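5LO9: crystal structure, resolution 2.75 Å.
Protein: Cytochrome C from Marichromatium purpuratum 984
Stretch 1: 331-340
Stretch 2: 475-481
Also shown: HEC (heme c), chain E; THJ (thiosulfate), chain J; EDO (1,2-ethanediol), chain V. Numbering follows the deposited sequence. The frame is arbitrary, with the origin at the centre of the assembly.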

# COMPACT_ATOMS: atom_id res chain seq x y z
N PHE A 331 -13.13 6.76 -8.62
CA PHE A 331 -13.26 7.12 -10.03
C PHE A 331 -14.59 6.64 -10.57
O PHE A 331 -15.23 7.34 -11.37
CB PHE A 331 -12.10 6.55 -10.86
CG PHE A 331 -10.88 7.45 -10.95
CD1 PHE A 331 -10.79 8.41 -11.93
CD2 PHE A 331 -9.81 7.29 -10.08
CE1 PHE A 331 -9.66 9.22 -12.04
CE2 PHE A 331 -8.67 8.11 -10.19
CZ PHE A 331 -8.60 9.07 -11.16
N ARG A 332 -15.04 5.47 -10.12
CA ARG A 332 -16.28 4.90 -10.64
C ARG A 332 -17.48 5.73 -10.22
O ARG A 332 -18.44 5.87 -10.99
CB ARG A 332 -16.45 3.45 -10.18
CG ARG A 332 -17.66 2.77 -10.80
CD ARG A 332 -17.69 1.23 -10.76
NE ARG A 332 -18.50 0.71 -11.89
CZ ARG A 332 -19.40 -0.30 -11.85
NH1 ARG A 332 -19.65 -0.96 -10.73
NH2 ARG A 332 -20.05 -0.65 -12.97
N TYR A 333 -17.48 6.29 -9.02
CA TYR A 333 -18.67 6.93 -8.47
C TYR A 333 -18.51 8.44 -8.36
O TYR A 333 -19.28 9.17 -8.97
CB TYR A 333 -19.04 6.32 -7.13
CG TYR A 333 -19.29 4.83 -7.19
CD1 TYR A 333 -20.30 4.31 -7.95
CD2 TYR A 333 -18.49 3.93 -6.49
CE1 TYR A 333 -20.52 2.93 -8.04
CE2 TYR A 333 -18.71 2.57 -6.57
CZ TYR A 333 -19.72 2.07 -7.35
OH TYR A 333 -19.95 0.73 -7.42
N SER A 334 -17.54 8.93 -7.59
CA SER A 334 -17.41 10.38 -7.46
C SER A 334 -16.95 11.07 -8.75
O SER A 334 -17.30 12.23 -8.98
CB SER A 334 -16.45 10.74 -6.33
OG SER A 334 -16.88 10.21 -5.10
N MET A 335 -16.12 10.41 -9.57
CA MET A 335 -15.68 10.97 -10.86
C MET A 335 -16.49 10.45 -12.06
O MET A 335 -16.18 10.80 -13.20
CB MET A 335 -14.19 10.65 -11.08
CG MET A 335 -13.35 10.76 -9.83
SD MET A 335 -13.33 12.39 -8.99
CE MET A 335 -12.64 13.42 -10.30
N ASN A 336 -17.48 9.58 -11.83
CA ASN A 336 -18.43 9.18 -12.88
C ASN A 336 -17.74 8.67 -14.15
O ASN A 336 -18.04 9.10 -15.26
CB ASN A 336 -19.32 10.36 -13.21
CG ASN A 336 -20.51 9.94 -13.96
OD1 ASN A 336 -21.12 8.92 -13.65
ND2 ASN A 336 -20.90 10.74 -14.96
N ALA A 337 -16.85 7.69 -13.97
CA ALA A 337 -15.97 7.29 -15.07
C ALA A 337 -16.74 6.68 -16.22
O ALA A 337 -16.24 6.68 -17.36
CB ALA A 337 -14.92 6.31 -14.56
N GLN A 338 -17.94 6.16 -15.97
CA GLN A 338 -18.73 5.58 -17.05
C GLN A 338 -18.99 6.61 -18.15
O GLN A 338 -19.06 6.26 -19.33
CB GLN A 338 -20.05 5.07 -16.49
CG GLN A 338 -20.97 6.17 -15.91
CD GLN A 338 -22.17 5.60 -15.20
OE1 GLN A 338 -22.53 4.43 -15.40
NE2 GLN A 338 -22.77 6.39 -14.29
N ASP A 339 -19.14 7.88 -17.79
CA ASP A 339 -19.39 8.92 -18.78
C ASP A 339 -18.12 9.61 -19.18
O ASP A 339 -18.14 10.71 -19.72
CB ASP A 339 -20.40 9.95 -18.27
CG ASP A 339 -21.76 9.37 -18.06
OD1 ASP A 339 -22.10 8.43 -18.82
OD2 ASP A 339 -22.48 9.81 -17.12
N SER A 340 -16.99 8.99 -18.90
CA SER A 340 -15.75 9.56 -19.40
C SER A 340 -15.52 9.10 -20.83
O SER A 340 -16.16 8.17 -21.33
CB SER A 340 -14.59 9.16 -18.49
OG SER A 340 -14.12 7.82 -18.74
N ARG A 475 -28.85 13.57 -10.61
CA ARG A 475 -27.41 13.56 -10.93
C ARG A 475 -27.21 12.29 -11.74
O ARG A 475 -28.15 11.49 -11.84
CB ARG A 475 -26.56 13.53 -9.67
CG ARG A 475 -26.84 12.28 -8.80
CD ARG A 475 -26.05 12.26 -7.50
NE ARG A 475 -26.48 13.33 -6.60
CZ ARG A 475 -25.91 14.53 -6.53
NH1 ARG A 475 -24.86 14.84 -7.30
NH2 ARG A 475 -26.39 15.41 -5.68
N PRO A 476 -26.01 12.02 -12.26
CA PRO A 476 -25.84 10.85 -13.12
C PRO A 476 -26.20 9.55 -12.44
O PRO A 476 -26.06 9.37 -11.23
CB PRO A 476 -24.36 10.90 -13.48
CG PRO A 476 -24.01 12.36 -13.41
CD PRO A 476 -24.80 12.85 -12.22
N GLN A 477 -26.72 8.64 -13.26
CA GLN A 477 -27.23 7.37 -12.76
C GLN A 477 -26.16 6.56 -12.01
O GLN A 477 -24.95 6.67 -12.25
CB GLN A 477 -27.74 6.57 -13.94
CG GLN A 477 -28.33 5.23 -13.58
CD GLN A 477 -29.56 5.33 -12.77
OE1 GLN A 477 -29.54 5.12 -11.56
NE2 GLN A 477 -30.66 5.68 -13.44
N ASP A 478 -26.65 5.71 -11.12
CA ASP A 478 -25.78 4.74 -10.45
C ASP A 478 -25.13 3.82 -11.48
O ASP A 478 -25.83 3.30 -12.36
CB ASP A 478 -26.59 3.93 -9.46
CG ASP A 478 -25.74 3.18 -8.49
OD1 ASP A 478 -24.67 2.70 -8.92
OD2 ASP A 478 -26.14 3.06 -7.30
N PRO A 479 -23.81 3.64 -11.45
CA PRO A 479 -23.17 2.67 -12.37
C PRO A 479 -23.65 1.24 -12.20
O PRO A 479 -23.51 0.47 -13.14
CB PRO A 479 -21.68 2.79 -12.02
CG PRO A 479 -21.55 4.18 -11.51
CD PRO A 479 -22.81 4.46 -10.74
N ARG A 480 -24.23 0.89 -11.05
CA ARG A 480 -24.83 -0.40 -10.76
C ARG A 480 -26.28 -0.48 -11.21
O ARG A 480 -26.97 -1.47 -10.93
CB ARG A 480 -24.76 -0.67 -9.25
CG ARG A 480 -23.33 -0.62 -8.71
CD ARG A 480 -23.26 -0.48 -7.20
NE ARG A 480 -23.84 0.75 -6.70
CZ ARG A 480 -23.91 1.08 -5.42
NH1 ARG A 480 -23.42 0.27 -4.48
NH2 ARG A 480 -24.49 2.21 -5.06
N PHE A 481 -26.78 0.57 -11.86
CA PHE A 481 -28.15 0.57 -12.35
C PHE A 481 -28.43 -0.69 -13.14
O PHE A 481 -27.66 -1.09 -14.01
CB PHE A 481 -28.41 1.83 -13.21
CG PHE A 481 -29.85 2.03 -13.60
CD1 PHE A 481 -30.85 2.16 -12.62
CD2 PHE A 481 -30.21 2.19 -14.93
CE1 PHE A 481 -32.18 2.36 -12.97
CE2 PHE A 481 -31.53 2.41 -15.26
CZ PHE A 481 -32.50 2.51 -14.28
FE HEC E . -12.91 10.27 -2.04
CHA HEC E . -13.28 8.37 0.89
CHB HEC E . -9.69 8.99 -2.51
CHC HEC E . -12.65 11.97 -5.12
CHD HEC E . -15.90 11.84 -1.38
NA HEC E . -11.72 8.93 -0.99
C1A HEC E . -12.04 8.28 0.13
C2A HEC E . -10.98 7.39 0.62
C3A HEC E . -9.92 7.57 -0.36
C4A HEC E . -10.47 8.55 -1.33
CMA HEC E . -8.58 6.92 -0.35
CAA HEC E . -10.99 6.54 1.87
CBA HEC E . -10.88 7.46 3.09
CGA HEC E . -10.73 6.66 4.37
O1A HEC E . -10.29 7.27 5.37
O2A HEC E . -11.08 5.44 4.41
NB HEC E . -11.47 10.46 -3.54
C1B HEC E . -10.25 9.87 -3.53
C2B HEC E . -9.46 10.18 -4.73
C3B HEC E . -10.34 11.05 -5.50
C4B HEC E . -11.56 11.14 -4.67
CMB HEC E . -8.08 9.73 -5.05
CAB HEC E . -10.05 11.66 -6.83
CBB HEC E . -9.91 10.52 -7.84
NC HEC E . -14.08 11.65 -3.08
C1C HEC E . -13.81 12.23 -4.26
C2C HEC E . -14.82 13.24 -4.66
C3C HEC E . -15.79 13.18 -3.55
C4C HEC E . -15.21 12.18 -2.63
CMC HEC E . -14.82 14.07 -5.92
CAC HEC E . -17.05 13.99 -3.31
CBC HEC E . -17.96 13.98 -4.49
ND HEC E . -14.33 10.10 -0.52
C1D HEC E . -15.44 10.81 -0.45
C2D HEC E . -16.25 10.49 0.74
C3D HEC E . -15.49 9.44 1.45
C4D HEC E . -14.32 9.29 0.54
CMD HEC E . -17.55 11.12 1.08
CAD HEC E . -15.80 8.71 2.75
CBD HEC E . -17.15 7.96 2.79
CGD HEC E . -17.38 6.80 1.79
O1D HEC E . -17.20 6.93 0.54
O2D HEC E . -17.80 5.71 2.26
S1 THJ J . -16.43 6.91 -3.16
O1 THJ J . -16.02 5.50 -3.50
O2 THJ J . -17.39 6.93 -2.00
O3 THJ J . -17.19 7.45 -4.32
S2 THJ J . -14.95 8.00 -2.92
C1 EDO V . -17.98 4.84 -23.80
O1 EDO V . -16.99 4.71 -24.83
C2 EDO V . -17.95 6.27 -23.26
O2 EDO V . -19.01 6.47 -22.30

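A proline can organise a contact between distant segments of a chain because its ring offers a compact apolar surface, while the carbonyls around it remain free to accept hydrogen bonds. The packing of Pro479 against Arg332, Tyr333 and Gln338 of this cytochrome c is a worked example. Pro479 has the largest area covered by the opposing stretch, and its CA-to-CB bond points toward that stretch. Three residues meet it. The edge of the Tyr333 ring packs against the proline, with Tyr333 CD1 3.8 Å from Pro479 CD. The guanidinium of Arg332 lays one face over Pro479 CB, its NE 3.8 Å from that atom, so the flat group contributes packing rather than a charge pairing here. Gln338 closes the group, its OE1 3.6 Å from Pro479 CA.

Tyr333 also reaches past the proline. Its CA-to-CB bond points sideways, but the ring extends until Tyr333 OH lies 3.5 Å from Arg480 CD. The arginine it meets is held within its own stretch: Arg480 NH2 forms a salt bridge with Asp478 OD2 at 2.9 Å, and Arg480 N donates to Asp478 OD1 at 2.8 Å. These bonds brace the type I turn from Asp478 to Phe481, which carries Pro479 at its second position.

Gln338 supplies the polar link. Its NE2 donates to Gln477 O at 3.0 Å, the one hydrogen bond between the stretches. Gln338 NE2 also donates to Asn336 OD1 at 3.1 Å, so the amide joins its own loop to the opposing backbone. Asn336 ND2 in turn donates to Asp339 OD2 at 2.8 Å, extending the chain of side-chain bonds, and that same ND2 lies 3.8 Å from Pro476 CB. Thus a second proline packs beside a polar network, while the direct hydrogen bonding across the contact rests on a single amide.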